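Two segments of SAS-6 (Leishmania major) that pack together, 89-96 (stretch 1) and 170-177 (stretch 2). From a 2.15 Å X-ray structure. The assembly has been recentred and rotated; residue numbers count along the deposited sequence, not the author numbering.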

# COMPACT_ATOMS: atom_id res chain seq x y z
N PRO A 89 27.69 13.38 -4.98
CA PRO A 89 27.63 13.95 -3.63
C PRO A 89 26.36 14.71 -3.26
O PRO A 89 25.96 14.66 -2.11
N PHE A 90 25.74 15.44 -4.19
CA PHE A 90 24.52 16.21 -3.85
C PHE A 90 23.35 15.28 -3.48
O PHE A 90 22.37 15.71 -2.82
N PHE A 91 23.43 14.02 -3.93
CA PHE A 91 22.40 13.03 -3.68
C PHE A 91 22.64 12.35 -2.36
O PHE A 91 23.42 11.41 -2.25
N LEU A 92 21.94 12.84 -1.35
CA LEU A 92 22.06 12.35 0.01
C LEU A 92 20.74 12.60 0.69
O LEU A 92 20.38 13.75 0.88
N PHE A 93 19.99 11.54 0.99
CA PHE A 93 18.68 11.68 1.62
C PHE A 93 18.63 10.81 2.88
O PHE A 93 19.15 9.69 2.88
N GLU A 94 17.98 11.32 3.92
CA GLU A 94 17.93 10.65 5.22
C GLU A 94 16.56 10.72 5.86
O GLU A 94 15.84 11.70 5.75
N LEU A 95 16.21 9.61 6.50
CA LEU A 95 15.13 9.56 7.45
C LEU A 95 15.78 9.33 8.79
O LEU A 95 16.58 8.41 8.96
N GLU A 96 15.39 10.14 9.75
CA GLU A 96 15.84 9.93 11.11
C GLU A 96 14.62 9.72 11.95
O GLU A 96 13.79 10.60 12.08
N SER A 170 6.56 2.43 2.68
CA SER A 170 7.07 3.69 2.13
C SER A 170 7.67 4.48 3.26
O SER A 170 7.13 4.46 4.36
N LEU A 171 8.75 5.19 2.97
CA LEU A 171 9.45 6.01 3.93
C LEU A 171 9.83 7.28 3.23
O LEU A 171 10.27 7.25 2.07
N VAL A 172 9.65 8.40 3.93
CA VAL A 172 10.01 9.69 3.41
C VAL A 172 11.39 10.01 3.90
O VAL A 172 11.66 9.89 5.09
N LEU A 173 12.27 10.35 2.97
CA LEU A 173 13.65 10.69 3.29
C LEU A 173 13.90 12.10 2.79
O LEU A 173 13.50 12.43 1.68
N LEU A 174 14.56 12.92 3.62
CA LEU A 174 14.80 14.34 3.32
C LEU A 174 16.22 14.53 2.84
O LEU A 174 17.15 13.94 3.39
N ARG A 175 16.40 15.37 1.84
CA ARG A 175 17.75 15.70 1.40
C ARG A 175 18.40 16.61 2.42
O ARG A 175 17.72 17.44 3.00
N GLN A 176 19.70 16.46 2.65
CA GLN A 176 20.50 17.59 3.17
C GLN A 176 21.97 17.42 2.86
O GLN A 176 22.37 16.41 2.30
N GLY A 177 22.77 18.44 3.20
CA GLY A 177 24.23 18.35 3.13
C GLY A 177 24.77 18.40 1.71
O GLY A 177 25.33 19.41 1.29

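What holds the two strands together most firmly? Glu94 and Leu174 face each other as an antiparallel hydrogen-bonded pair: Glu94 N donates to Leu174 O at 2.8 Å, and Leu174 N returns the bond to Glu94 O, also at 2.8 Å. Beyond this pair the ladder loosens, and Gln176 N reaches Leu92 O at 3.3 Å in a weak hydrogen bond.

Do the polar side chains add to this? Glu94 (chi1 m, chi2 t) lies on the same sheet face as Leu174. Gln176 starts with its CA-to-CB bond pointing away, but chi1 p and chi2 m bring its end back, leaving NE2 3.3 Å from Glu94 OE1. The angle is too poor for a hydrogen bond, so this is a close polar contact; Gln176 NE2 also sits 3.9 Å from Leu92 CG. Glu94 OE2 is hydrogen-bonded elsewhere in the structure.

How is the Phe93 ring packed? Phe93 (chi1 m) and Arg175 form the neighbouring non-hydrogen-bonded pair, with both side chains on one sheet face. Arg175 CB lies 4.0 Å from the centroid of the Phe93 ring, over one face, in a CH-pi contact. Leu173 O approaches the ring edge, 3.7 Å from Phe93 CD2. The extended start of Arg175 (chi1 and chi2 both t) carries its CD to 3.5 Å from Phe90 O, while its guanidinium finds hydrogen-bonding partners elsewhere in the structure.

Where do the leucines meet? Leu95 (chi1 t, chi2 p) places CB 3.9 Å from Leu173 CD1 and CD2 4.2 Å from Leu171 CD2, while its CD1 rests 3.5 Å from Val172 O. Leu173 (chi1 m, chi2 p) also brings its CB within 3.8 Å of Phe93 CB, so it links the aromatic and aliphatic contacts into one apolar patch.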

# COMPACT_ATOMS: atom_id res chain seq x y z
CB PRO A 89 28.82 14.89 -3.59
CG PRO A 89 29.81 14.25 -4.49
CD PRO A 89 28.99 13.69 -5.62
CB PHE A 90 24.07 17.13 -5.01
CG PHE A 90 25.12 18.11 -5.47
CD1 PHE A 90 25.27 19.35 -4.85
CD2 PHE A 90 25.94 17.81 -6.57
CE1 PHE A 90 26.23 20.25 -5.29
CE2 PHE A 90 26.91 18.71 -7.00
CZ PHE A 90 27.05 19.93 -6.37
CB PHE A 91 22.36 11.99 -4.80
CG PHE A 91 21.13 11.14 -4.79
CD1 PHE A 91 20.98 10.09 -3.89
CD2 PHE A 91 20.10 11.39 -5.69
CE1 PHE A 91 19.84 9.31 -3.89
CE2 PHE A 91 18.97 10.59 -5.71
CZ PHE A 91 18.84 9.56 -4.80
CB LEU A 92 23.17 13.09 0.75
CG LEU A 92 23.22 12.95 2.28
CD1 LEU A 92 23.35 11.49 2.68
CD2 LEU A 92 24.37 13.76 2.86
CB PHE A 93 17.55 11.26 0.69
CG PHE A 93 17.42 12.10 -0.55
CD1 PHE A 93 18.34 11.99 -1.59
CD2 PHE A 93 16.33 12.95 -0.70
CE1 PHE A 93 18.20 12.75 -2.73
CE2 PHE A 93 16.18 13.71 -1.85
CZ PHE A 93 17.11 13.61 -2.87
CB GLU A 94 18.90 11.30 6.18
CG GLU A 94 20.36 11.17 5.78
CD GLU A 94 21.30 11.75 6.81
OE1 GLU A 94 20.85 12.61 7.61
OE2 GLU A 94 22.49 11.35 6.83
CB LEU A 95 14.21 8.39 7.17
CG LEU A 95 13.24 8.10 8.33
CD1 LEU A 95 12.23 9.22 8.44
CD2 LEU A 95 12.53 6.77 8.16
CB GLU A 96 16.62 11.13 11.58
CG GLU A 96 17.40 10.86 12.83
CD GLU A 96 18.06 12.12 13.34
OE1 GLU A 96 18.86 12.71 12.56
OE2 GLU A 96 17.74 12.53 14.47
CB SER A 170 5.94 4.55 1.60
OG SER A 170 5.08 3.79 0.83
CB LEU A 171 10.73 5.34 4.40
CG LEU A 171 10.57 3.99 5.06
CD1 LEU A 171 11.95 3.39 5.30
CD2 LEU A 171 9.79 4.10 6.37
CB VAL A 172 9.04 10.80 3.86
CG1 VAL A 172 9.52 12.17 3.38
CG2 VAL A 172 7.66 10.52 3.29
CB LEU A 173 14.62 9.73 2.61
CG LEU A 173 14.86 8.36 3.22
CD1 LEU A 173 13.57 7.60 3.45
CD2 LEU A 173 15.75 7.55 2.30
CB LEU A 174 14.59 15.17 4.58
CG LEU A 174 13.31 14.90 5.37
CD1 LEU A 174 13.29 15.70 6.66
CD2 LEU A 174 12.08 15.21 4.53
CB ARG A 175 17.74 16.42 0.04
CG ARG A 175 19.14 16.70 -0.52
CD ARG A 175 19.17 17.02 -2.02
NE ARG A 175 18.21 18.07 -2.35
CZ ARG A 175 18.41 19.38 -2.19
NH1 ARG A 175 19.56 19.84 -1.71
NH2 ARG A 175 17.46 20.25 -2.52
CB GLN A 176 20.28 17.84 4.68
CG GLN A 176 20.83 16.78 5.63
CD GLN A 176 20.08 15.49 5.51
OE1 GLN A 176 18.92 15.39 5.92
NE2 GLN A 176 20.72 14.50 4.91